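Local atomic coordinates of Exo-beta-1,3-glucanase (PDB entry 4PEY), a protein that hydrolyses laminarin and laminarioligosaccharides from their non-reducing ends as a secreted exo-beta-1,3-glucanase, yielding glucose and laminaribiose. Residues T94-W99 / T123-V128; V265-A270 / L286-V291; G359-N364 / V389-T394; M494-Y499 / G534-V539. The protein carries 1 engineered substitution. All blocks are in the same frame, centred on the assembly; numbering follows the deposited sequence.

Contact 1 of 4, residues T94-W99 / T123-V128. With BGC (beta-D-glucopyranose), chain C; BGC (beta-D-glucopyranose), chain B; BGC (beta-D-glucopyranose), chain D.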
# COMPACT_ATOMS: atom_id res chain seq x y z
N THR A 94 0.93 -6.43 17.76
CA THR A 94 0.44 -7.71 17.27
C THR A 94 -0.73 -7.61 16.30
O THR A 94 -1.71 -6.93 16.59
CB THR A 94 -0.01 -8.59 18.46
OG1 THR A 94 1.11 -8.83 19.31
CG2 THR A 94 -0.62 -9.92 17.99
N VAL A 95 -0.62 -8.29 15.17
CA VAL A 95 -1.80 -8.61 14.37
C VAL A 95 -1.90 -10.13 14.22
O VAL A 95 -0.94 -10.79 13.80
CB VAL A 95 -1.78 -7.94 12.98
CG1 VAL A 95 -2.99 -8.36 12.16
CG2 VAL A 95 -1.76 -6.41 13.11
N ASP A 96 -3.05 -10.68 14.58
CA ASP A 96 -3.32 -12.11 14.42
C ASP A 96 -4.70 -12.24 13.78
O ASP A 96 -5.34 -11.23 13.45
CB ASP A 96 -3.24 -12.86 15.76
CG ASP A 96 -2.96 -14.37 15.61
OD1 ASP A 96 -3.01 -14.92 14.48
OD2 ASP A 96 -2.73 -15.02 16.65
N ALA A 97 -5.18 -13.46 13.58
CA ALA A 97 -6.39 -13.67 12.81
C ALA A 97 -7.49 -14.42 13.56
O ALA A 97 -8.30 -15.11 12.95
CB ALA A 97 -6.05 -14.38 11.51
N GLY A 98 -7.53 -14.27 14.88
CA GLY A 98 -8.52 -14.97 15.69
C GLY A 98 -9.96 -14.69 15.27
O GLY A 98 -10.80 -15.60 15.27
N TRP A 99 -10.24 -13.45 14.87
CA TRP A 99 -11.61 -13.04 14.58
C TRP A 99 -12.15 -13.74 13.33
O TRP A 99 -13.36 -13.85 13.13
CB TRP A 99 -11.70 -11.52 14.40
CG TRP A 99 -11.05 -11.05 13.12
CD1 TRP A 99 -9.72 -10.79 12.91
CD2 TRP A 99 -11.71 -10.79 11.87
NE1 TRP A 99 -9.52 -10.38 11.61
CE2 TRP A 99 -10.72 -10.37 10.95
CE3 TRP A 99 -13.05 -10.87 11.44
CZ2 TRP A 99 -11.02 -10.05 9.63
CZ3 TRP A 99 -13.34 -10.54 10.13
CH2 TRP A 99 -12.33 -10.13 9.23
N THR A 123 9.72 -13.00 19.47
CA THR A 123 9.21 -12.83 18.11
C THR A 123 7.93 -12.02 18.09
O THR A 123 6.97 -12.33 18.80
CB THR A 123 8.94 -14.21 17.44
OG1 THR A 123 10.16 -14.96 17.40
CG2 THR A 123 8.42 -14.03 16.02
N ASN A 124 7.91 -10.96 17.28
CA ASN A 124 6.70 -10.16 17.09
C ASN A 124 5.87 -10.74 15.95
O ASN A 124 6.42 -11.10 14.92
CB ASN A 124 7.07 -8.71 16.77
CG ASN A 124 5.89 -7.78 16.90
OD1 ASN A 124 5.56 -7.34 18.01
ND2 ASN A 124 5.23 -7.47 15.78
N ARG A 125 4.55 -10.83 16.13
CA ARG A 125 3.68 -11.34 15.07
C ARG A 125 2.91 -10.21 14.38
O ARG A 125 2.12 -9.50 15.02
CB ARG A 125 2.69 -12.38 15.60
CG ARG A 125 1.85 -13.02 14.49
CD ARG A 125 0.64 -13.78 15.03
NE ARG A 125 1.01 -14.68 16.12
CZ ARG A 125 1.53 -15.89 15.95
NH1 ARG A 125 1.82 -16.63 17.01
NH2 ARG A 125 1.75 -16.35 14.73
N TRP A 126 3.13 -10.07 13.08
CA TRP A 126 2.45 -9.06 12.24
C TRP A 126 1.77 -9.80 11.08
O TRP A 126 2.25 -9.78 9.94
CB TRP A 126 3.45 -8.00 11.76
CG TRP A 126 2.89 -6.82 10.99
CD1 TRP A 126 3.02 -6.58 9.65
CD2 TRP A 126 2.14 -5.71 11.52
NE1 TRP A 126 2.40 -5.40 9.31
CE2 TRP A 126 1.85 -4.85 10.44
CE3 TRP A 126 1.70 -5.36 12.80
CZ2 TRP A 126 1.12 -3.66 10.60
CZ3 TRP A 126 0.98 -4.18 12.96
CH2 TRP A 126 0.69 -3.35 11.86
N ALA A 127 0.67 -10.49 11.39
CA ALA A 127 0.04 -11.39 10.42
C ALA A 127 -1.03 -10.67 9.62
O ALA A 127 -2.23 -10.80 9.89
CB ALA A 127 -0.54 -12.60 11.14
N VAL A 128 -0.58 -9.92 8.62
CA VAL A 128 -1.45 -9.02 7.88
C VAL A 128 -1.61 -9.44 6.44
O VAL A 128 -0.82 -10.25 5.92
CB VAL A 128 -0.89 -7.59 7.92
CG1 VAL A 128 -0.83 -7.08 9.36
CG2 VAL A 128 0.50 -7.54 7.27
C2 BGC C . -5.87 -16.56 17.88
C3 BGC C . -5.99 -15.85 19.22
C4 BGC C . -7.45 -15.49 19.52
C5 BGC C . -8.36 -16.69 19.32
C6 BGC C . -9.83 -16.30 19.54
C1 BGC C . -6.88 -17.68 17.72
O1 BGC C . -6.82 -18.12 16.38
O2 BGC C . -4.55 -17.06 17.74
O3 BGC C . -5.19 -14.68 19.17
O4 BGC C . -7.55 -15.03 20.86
O5 BGC C . -8.19 -17.23 18.02
O6 BGC C . -10.20 -15.22 18.71
C2 BGC B . 0.82 -12.83 19.82
C3 BGC B . 2.19 -13.40 20.15
C4 BGC B . 2.71 -12.85 21.48
C5 BGC B . 1.65 -12.97 22.57
C6 BGC B . 2.08 -12.25 23.84
C1 BGC B . -0.11 -13.03 21.01
O2 BGC B . 0.28 -13.47 18.67
O3 BGC B . 3.08 -13.08 19.11
O4 BGC B . 3.86 -13.58 21.88
O5 BGC B . 0.44 -12.39 22.14
O6 BGC B . 1.33 -12.73 24.94
C2 BGC D . -3.19 -13.57 19.99
C3 BGC D . -2.43 -13.14 21.23
C4 BGC D . -3.37 -12.40 22.18
C5 BGC D . -4.63 -13.21 22.44
C6 BGC D . -5.63 -12.39 23.26
C1 BGC D . -4.39 -14.41 20.40
O2 BGC D . -2.33 -14.30 19.13
O3 BGC D . -1.37 -12.28 20.86
O4 BGC D . -2.71 -12.12 23.39
O5 BGC D . -5.23 -13.62 21.23
O6 BGC D . -6.77 -13.16 23.52
O HOH W 1 3.42 -10.39 18.76

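Contact 2 of 4, residues V265-A270 / L286-V291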
# COMPACT_ATOMS: atom_id res chain seq x y z
N VAL A 265 -4.91 21.25 10.22
CA VAL A 265 -5.30 20.02 10.89
C VAL A 265 -6.75 19.74 10.55
O VAL A 265 -7.66 20.37 11.08
CB VAL A 265 -5.09 20.12 12.41
CG1 VAL A 265 -5.54 18.84 13.12
CG2 VAL A 265 -3.62 20.40 12.71
N VAL A 266 -6.95 18.81 9.61
CA VAL A 266 -8.28 18.51 9.09
C VAL A 266 -9.04 17.62 10.07
O VAL A 266 -8.52 16.58 10.51
CB VAL A 266 -8.22 17.81 7.71
CG1 VAL A 266 -9.61 17.71 7.10
CG2 VAL A 266 -7.26 18.55 6.78
N LYS A 267 -10.25 18.03 10.42
CA LYS A 267 -11.10 17.29 11.32
C LYS A 267 -12.50 17.16 10.72
O LYS A 267 -12.85 17.93 9.83
CB LYS A 267 -11.13 17.97 12.70
CG LYS A 267 -9.87 17.68 13.51
CD LYS A 267 -9.83 18.39 14.85
CE LYS A 267 -9.37 19.82 14.69
NZ LYS A 267 -9.01 20.40 16.02
N PRO A 268 -13.27 16.15 11.16
CA PRO A 268 -14.64 15.95 10.67
C PRO A 268 -15.42 17.25 10.59
O PRO A 268 -15.41 18.03 11.55
CB PRO A 268 -15.24 15.01 11.72
CG PRO A 268 -14.07 14.19 12.15
CD PRO A 268 -12.88 15.11 12.13
N GLY A 269 -16.06 17.50 9.45
CA GLY A 269 -16.78 18.74 9.24
C GLY A 269 -16.11 19.64 8.21
O GLY A 269 -16.76 20.50 7.62
N ALA A 270 -14.82 19.43 7.99
CA ALA A 270 -14.08 20.24 7.01
C ALA A 270 -14.62 20.02 5.61
O ALA A 270 -14.96 18.90 5.23
CB ALA A 270 -12.60 19.91 7.06
N LEU A 286 -2.83 17.82 7.40
CA LEU A 286 -2.78 16.68 8.32
C LEU A 286 -4.19 16.18 8.54
O LEU A 286 -4.98 16.86 9.22
CB LEU A 286 -2.14 17.08 9.65
CG LEU A 286 -1.94 15.92 10.65
CD1 LEU A 286 -0.87 14.96 10.14
CD2 LEU A 286 -1.59 16.45 12.03
N PHE A 287 -4.53 15.02 7.97
CA PHE A 287 -5.86 14.46 8.13
C PHE A 287 -5.93 13.63 9.41
O PHE A 287 -5.34 12.55 9.49
CB PHE A 287 -6.27 13.60 6.92
CG PHE A 287 -6.48 14.39 5.65
CD1 PHE A 287 -5.40 14.74 4.85
CD2 PHE A 287 -7.76 14.77 5.26
CE1 PHE A 287 -5.60 15.46 3.68
CE2 PHE A 287 -7.95 15.49 4.10
CZ PHE A 287 -6.88 15.83 3.31
N THR A 288 -6.65 14.12 10.40
CA THR A 288 -6.85 13.36 11.63
C THR A 288 -7.79 12.19 11.32
O THR A 288 -8.50 12.22 10.30
CB THR A 288 -7.41 14.26 12.75
OG1 THR A 288 -8.71 14.75 12.40
CG2 THR A 288 -6.48 15.44 13.00
N PRO A 289 -7.79 11.15 12.16
CA PRO A 289 -8.56 9.95 11.81
C PRO A 289 -10.06 10.21 11.73
O PRO A 289 -10.66 10.71 12.68
CB PRO A 289 -8.25 8.97 12.95
CG PRO A 289 -6.98 9.51 13.58
CD PRO A 289 -7.09 10.99 13.45
N GLY A 290 -10.64 9.89 10.59
CA GLY A 290 -12.06 10.07 10.39
C GLY A 290 -12.41 9.80 8.95
O GLY A 290 -11.55 9.40 8.16
N VAL A 291 -13.67 10.03 8.61
CA VAL A 291 -14.16 9.83 7.26
C VAL A 291 -14.67 11.17 6.74
O VAL A 291 -15.56 11.79 7.35
CB VAL A 291 -15.27 8.77 7.21
CG1 VAL A 291 -15.83 8.64 5.79
CG2 VAL A 291 -14.74 7.42 7.70

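Contact 3 of 4, residues G359-N364 / V389-T394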
# COMPACT_ATOMS: atom_id res chain seq x y z
N GLY A 359 6.20 18.10 -18.18
CA GLY A 359 7.43 18.49 -17.50
C GLY A 359 8.04 17.37 -16.68
O GLY A 359 7.39 16.37 -16.37
N ASP A 360 9.30 17.54 -16.30
CA ASP A 360 9.95 16.52 -15.49
C ASP A 360 10.03 16.95 -14.03
O ASP A 360 9.99 18.14 -13.73
CB ASP A 360 11.32 16.21 -16.07
CG ASP A 360 11.25 15.82 -17.54
OD1 ASP A 360 10.60 14.79 -17.85
OD2 ASP A 360 11.82 16.55 -18.40
N HIS A 361 10.10 15.97 -13.13
CA HIS A 361 10.19 16.24 -11.69
C HIS A 361 11.24 15.34 -11.07
O HIS A 361 11.02 14.78 -9.99
CB HIS A 361 8.83 16.01 -11.00
CG HIS A 361 7.68 16.74 -11.61
ND1 HIS A 361 7.41 18.06 -11.33
CD2 HIS A 361 6.73 16.34 -12.49
CE1 HIS A 361 6.34 18.44 -12.00
NE2 HIS A 361 5.90 17.41 -12.72
N ALA A 362 12.38 15.18 -11.74
CA ALA A 362 13.33 14.14 -11.35
C ALA A 362 14.03 14.42 -10.02
O ALA A 362 14.22 13.51 -9.20
CB ALA A 362 14.37 13.94 -12.44
N ALA A 363 14.43 15.67 -9.79
CA ALA A 363 15.15 15.98 -8.56
C ALA A 363 14.25 15.88 -7.33
O ALA A 363 14.70 15.49 -6.25
CB ALA A 363 15.78 17.38 -8.65
N ASN A 364 12.98 16.22 -7.49
CA ASN A 364 12.04 16.31 -6.38
C ASN A 364 10.66 15.82 -6.82
O ASN A 364 9.77 16.62 -7.10
CB ASN A 364 11.97 17.75 -5.86
CG ASN A 364 11.16 17.88 -4.58
OD1 ASN A 364 10.95 16.90 -3.87
ND2 ASN A 364 10.71 19.09 -4.28
N VAL A 389 -1.85 8.28 -13.13
CA VAL A 389 -0.58 8.96 -12.86
C VAL A 389 -0.06 9.60 -14.14
O VAL A 389 0.47 8.93 -15.02
CB VAL A 389 0.48 8.00 -12.29
CG1 VAL A 389 1.78 8.74 -12.02
CG2 VAL A 389 -0.03 7.33 -11.02
N ASN A 390 -0.25 10.92 -14.23
CA ASN A 390 0.20 11.69 -15.38
C ASN A 390 1.62 12.24 -15.22
O ASN A 390 2.39 12.28 -16.19
CB ASN A 390 -0.76 12.86 -15.63
CG ASN A 390 -2.12 12.39 -16.14
OD1 ASN A 390 -2.20 11.69 -17.14
ND2 ASN A 390 -3.18 12.79 -15.45
N SER A 391 1.97 12.66 -14.01
CA SER A 391 3.24 13.36 -13.79
C SER A 391 4.47 12.47 -13.93
O SER A 391 4.54 11.39 -13.34
CB SER A 391 3.26 14.01 -12.40
OG SER A 391 2.28 15.02 -12.30
N ASN A 392 5.43 12.95 -14.72
CA ASN A 392 6.71 12.27 -14.87
C ASN A 392 7.42 12.15 -13.53
O ASN A 392 7.29 13.03 -12.67
CB ASN A 392 7.62 13.03 -15.85
CG ASN A 392 7.11 12.98 -17.28
OD1 ASN A 392 6.19 12.23 -17.61
ND2 ASN A 392 7.70 13.79 -18.14
N ASP A 393 8.16 11.05 -13.37
CA ASP A 393 9.06 10.78 -12.24
C ASP A 393 8.33 10.46 -10.93
O ASP A 393 8.97 10.34 -9.89
CB ASP A 393 10.04 11.95 -12.02
CG ASP A 393 10.84 12.26 -13.27
OD1 ASP A 393 11.74 11.45 -13.63
OD2 ASP A 393 10.57 13.29 -13.92
N THR A 394 7.02 10.31 -10.99
CA THR A 394 6.23 10.03 -9.80
C THR A 394 6.65 8.70 -9.17
O THR A 394 6.94 7.72 -9.89
CB THR A 394 4.71 10.00 -10.13
OG1 THR A 394 4.32 11.29 -10.61
CG2 THR A 394 3.86 9.64 -8.90
O HOH W 2 4.92 15.32 -16.15
O HOH W 3 11.21 12.78 -16.49
O HOH W 4 3.50 17.00 -14.03

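Contact 4 of 4, residues M494-Y499 / G534-V539. With BGC (beta-D-glucopyranose), chain E.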
# COMPACT_ATOMS: atom_id res chain seq x y z
N MET A 494 6.42 -10.36 -10.01
CA MET A 494 5.05 -9.96 -10.30
C MET A 494 4.13 -11.16 -10.46
O MET A 494 4.44 -12.07 -11.22
CB MET A 494 5.00 -9.10 -11.57
CG MET A 494 6.05 -7.99 -11.59
SD MET A 494 6.09 -7.06 -13.13
CE MET A 494 4.60 -6.13 -12.97
N GLY A 495 3.00 -11.13 -9.76
CA GLY A 495 2.06 -12.24 -9.80
C GLY A 495 0.61 -11.83 -9.96
O GLY A 495 0.18 -10.81 -9.41
N SER A 496 -0.13 -12.62 -10.73
CA SER A 496 -1.57 -12.45 -10.90
C SER A 496 -2.28 -13.76 -10.59
O SER A 496 -1.88 -14.80 -11.10
CB SER A 496 -1.90 -11.99 -12.33
OG SER A 496 -3.31 -11.95 -12.55
N TYR A 497 -3.32 -13.71 -9.75
CA TYR A 497 -4.03 -14.93 -9.32
C TYR A 497 -5.49 -14.88 -9.77
O TYR A 497 -6.08 -13.80 -9.82
CB TYR A 497 -3.97 -15.10 -7.79
CG TYR A 497 -2.65 -14.69 -7.17
CD1 TYR A 497 -1.44 -15.03 -7.77
CD2 TYR A 497 -2.62 -13.95 -5.99
CE1 TYR A 497 -0.23 -14.63 -7.22
CE2 TYR A 497 -1.42 -13.55 -5.44
CZ TYR A 497 -0.23 -13.90 -6.05
OH TYR A 497 0.97 -13.50 -5.49
N CYS A 498 -6.08 -16.03 -10.10
CA CYS A 498 -7.50 -16.03 -10.45
C CYS A 498 -8.31 -16.92 -9.51
O CYS A 498 -7.82 -17.90 -8.95
CB CYS A 498 -7.73 -16.43 -11.91
SG CYS A 498 -7.50 -18.18 -12.34
N TYR A 499 -9.57 -16.54 -9.35
CA TYR A 499 -10.51 -17.28 -8.53
C TYR A 499 -11.89 -16.93 -9.07
O TYR A 499 -12.66 -16.17 -8.47
CB TYR A 499 -10.35 -16.92 -7.05
CG TYR A 499 -11.28 -17.62 -6.08
CD1 TYR A 499 -11.18 -18.99 -5.85
CD2 TYR A 499 -12.23 -16.90 -5.36
CE1 TYR A 499 -12.03 -19.63 -4.94
CE2 TYR A 499 -13.06 -17.51 -4.46
CZ TYR A 499 -12.97 -18.87 -4.25
OH TYR A 499 -13.81 -19.46 -3.35
N GLY A 534 -11.36 -21.39 -12.50
CA GLY A 534 -10.83 -20.79 -13.71
C GLY A 534 -9.37 -21.19 -13.90
O GLY A 534 -8.77 -21.78 -13.00
N GLN A 535 -8.80 -20.88 -15.06
CA GLN A 535 -7.38 -21.13 -15.31
C GLN A 535 -6.81 -20.03 -16.19
O GLN A 535 -7.55 -19.38 -16.94
CB GLN A 535 -7.15 -22.48 -16.02
CG GLN A 535 -7.75 -23.73 -15.36
CD GLN A 535 -6.97 -24.22 -14.14
OE1 GLN A 535 -5.92 -23.68 -13.80
NE2 GLN A 535 -7.48 -25.26 -13.50
N TYR A 536 -5.48 -19.85 -16.12
CA TYR A 536 -4.75 -19.03 -17.09
C TYR A 536 -4.33 -19.87 -18.28
O TYR A 536 -3.99 -21.05 -18.13
CB TYR A 536 -3.49 -18.41 -16.45
CG TYR A 536 -3.79 -17.35 -15.43
CD1 TYR A 536 -4.19 -17.69 -14.14
CD2 TYR A 536 -3.65 -16.00 -15.75
CE1 TYR A 536 -4.46 -16.72 -13.21
CE2 TYR A 536 -3.93 -15.01 -14.81
CZ TYR A 536 -4.33 -15.38 -13.54
OH TYR A 536 -4.61 -14.42 -12.59
N GLU A 537 -4.35 -19.28 -19.47
CA GLU A 537 -3.87 -19.96 -20.66
C GLU A 537 -2.36 -19.81 -20.80
O GLU A 537 -1.68 -20.68 -21.34
CB GLU A 537 -4.58 -19.42 -21.90
CG GLU A 537 -6.08 -19.68 -21.86
CD GLU A 537 -6.81 -19.24 -23.11
OE1 GLU A 537 -6.46 -18.19 -23.67
OE2 GLU A 537 -7.75 -19.95 -23.51
N HIS A 538 -1.85 -18.67 -20.31
CA HIS A 538 -0.43 -18.33 -20.40
C HIS A 538 -0.07 -17.39 -19.26
O HIS A 538 -0.94 -16.93 -18.52
CB HIS A 538 -0.11 -17.66 -21.75
CG HIS A 538 -0.31 -18.56 -22.93
ND1 HIS A 538 0.52 -19.63 -23.20
CD2 HIS A 538 -1.25 -18.55 -23.91
CE1 HIS A 538 0.10 -20.24 -24.29
NE2 HIS A 538 -0.97 -19.61 -24.74
N VAL A 539 1.22 -17.10 -19.13
CA VAL A 539 1.70 -16.14 -18.14
C VAL A 539 1.69 -14.71 -18.70
O VAL A 539 1.07 -13.81 -18.13
CB VAL A 539 3.12 -16.50 -17.66
CG1 VAL A 539 3.67 -15.43 -16.73
CG2 VAL A 539 3.11 -17.86 -16.97
C2 BGC E . -6.39 -15.82 -1.42
C3 BGC E . -7.66 -14.99 -1.34
C4 BGC E . -8.77 -15.68 -2.12
C5 BGC E . -8.93 -17.11 -1.64
C6 BGC E . -10.03 -17.81 -2.41
C1 BGC E . -6.63 -17.28 -1.08
O2 BGC E . -5.45 -15.30 -0.51
O3 BGC E . -7.31 -13.72 -1.92
O4 BGC E . -9.97 -14.94 -1.97
O5 BGC E . -7.71 -17.80 -1.84
O6 BGC E . -10.20 -19.12 -1.90

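Contact 1 of 4, residues T94-W99 / T123-V128
Val95 and Trp126 make a single backbone bridge beside a glycan-binding pocket, where Asp96 and Arg125 reach a bound beta-1,3-linked trisaccharide. Val95 supplies both halves of the bridge: its N donates to Arg125 O at 3.0 Å, and its O accepts from Ala127 N at 2.9 Å. Ala127 itself is the centre of an inverse gamma turn. Val95 CG2 lies 3.5 Å from Trp126 CZ3, while CG1 meets Val128 CG1 at 3.8 Å. The pairing belongs to the N-terminal of two parallel beta-helices, the architecture of glycoside hydrolase family 55, with strand 123-125 pairing in parallel with strand 138-144. Asp96 CG stands anti to the backbone N (chi1 -158°), and OD2 accepts from O2 of two glucoses, chain D at 2.6 Å and chain C at 2.9 Å. In the modelled conformer, one of two and therefore with some doubt, Arg125 NE donates to O2 of the chain B glucose at 2.9 Å, near the guanidinium plane. Under the same caveat, Asp96 OD2 and Arg125 NE form only a long salt bridge, the oxygen lying well out of that plane. A water joins Thr94 OG1, Arg125 N and O3 of the chain B glucose; Thr94 OG1 also bonds Asn68.

Contact 2 of 4, residues V265-A270 / L286-V291
Thr288 packs against the backbone and side chains of Val265 to Lys267, just where the parallel strands 263-266 and 284-287 run out at the start of the second parallel beta-helix of this family 55 enzyme. Between the two strands the chain passes through helix 272-280. Thr288 directs its CB toward the other segment, and that atom comes within 3.4 Å of Val266 O. From there the side chain divides. The methyl CG2, anti to the carbonyl carbon, meets Val265 CG1 at 3.5 Å, the two side chains crossing at about a right angle. The hydroxyl branch, set between the backbone N and the carbonyl carbon (chi1 63°), brings OG1 to 2.6 Å from Val266 O, to which it donates in the carbonyl plane and on a lone pair. Lys267 CG touches the same OG1, whereas the far end of that lysine leads off and NZ bonds Asp19 O.

Val266 O is thus gripped twice by one residue, since Thr288 N donates to it as well, at 3.1 Å and also in the carbonyl plane. One step back, Val266 N donates to Leu286 O at 2.8 Å, continuing the parallel pairing. Past Lys267 the first segment leaves in a type II turn that ends at Ala270, with Pro268 and Gly269 at its corners. On the opposite side of the strands from Val265 and Leu286, Val266 and Phe287 lie side by side and point the same way; Val266 CG2 sits over one face of the Phe287 ring, displaced toward its rim and 4.2 Å from the centroid.

Contact 3 of 4, residues G359-N364 / V389-T394
Asp393 and Asn392 reach across to the loop at Asp360 and His361, the first bonding its backbone and the second a side chain. Asp393 OD2 accepts from His361 N at 2.8 Å, a nearly straight bond that reaches the oxygen on its anti side, 31° out of the carboxylate plane. Asn392 ND2 donates to Asp360 OD1 at 3.1 Å; here the donor stands above the carboxylate plane, although the amide and carboxylate are only 23° apart. His361 adds an edge contact: its CD2 comes to 3.4 Å from Asn392 O, near the ring plane. Ala362 CB covers the other carboxylate oxygen, lying 3.8 Å from Asp393 OD1.

Water fills in the remaining links. One molecule donates both to Asp360 OD1 and to Asp393 OD2, and probably eases the repulsion of two like charges 4.2 Å apart between those same atoms. A second runs from Gly359 O to Asn392 N, and a third connects His361 NE2 with Ser391 OG.

Further out lie the groups that fix these side chains. His361 ND1 bonds Asp330 OD1, which, with the water on NE2, would hold the ring's rotation, and Asn392 OD1 accepts from Asp426 N, which leaves the amide nitrogen turned toward Asp360. Residues 391-394 form a type II turn in which Asp393 takes the positive phi (72°), and Thr394 OG1 donates to Ser391 O across it at 2.7 Å. Asn390 ND2 reaches Gly353 O. The polar, water-bridged packing joins loops from neighbouring coils of the second parallel beta-helix, one leading into strand 367-375 and the other the corner between strands 385-389 and 395-397.

Contact 4 of 4, residues M494-Y499 / G534-V539
Tyr536 and Ser496 make a buried side-chain contact, tyrosine hydroxyl to serine, between strand 489-498 of the second parallel beta-helix and the short strand 535-536 near the chain's C-terminal end. The two backbones do not pair; the tyrosine ring spans the gap between them. Its OH donates to Ser496 OG at 2.8 Å, the serine oxygen being anti to its backbone N (chi1 174°), and that oxygen is also hydrogen-bonded to Asn457 OD1. The ring presents its edge to the strand, with Tyr497 C only 3.0 Å from Tyr536 OH and near the ring plane. Beside it Cys498 SG touches Tyr536 CE1 at 3.5 Å, an oblique sulfur-aromatic contact 4.4 Å from the ring centroid. Gly534 O lies 3.9 Å from Cys498 SG.

The strand's other side belongs to the substrate cleft. Tyr497 starts out away from the 534-539 segment and its OH bonds Gln174 OE1, close to the substrate-binding Gln173 and to Ala458, the engineered residue at the position of the inferred proton donor. Tyr499, edge-to-face with the substrate-binding Tyr461, lines the glycan pocket, where C6 of the chain E glucose sits over the centre of its ring, 3.5 Å above the plane.

How the contacts relate
Contact 1 lies in the first beta-helix and contacts 2 and 3 in the second, while contact 4 joins a strand of that second helix to a short strand near the C-terminus; none touches another, and contacts 2 and 4 have centres about 40 Å apart. Contacts 1, 2 and 4 are buried, whereas contact 3 lies partly at the surface, with three water bridges and charged side chains. Backbone pairing joins the segments of 1 and 2; in 3 and 4 side chains do the joining. Both contacts 1 and 4 adjoin bound glucose, yet the former grips sugar hydroxyls through charged groups while the latter offers an aromatic face. Contacts 2 and 3 lie away from the annotated sites.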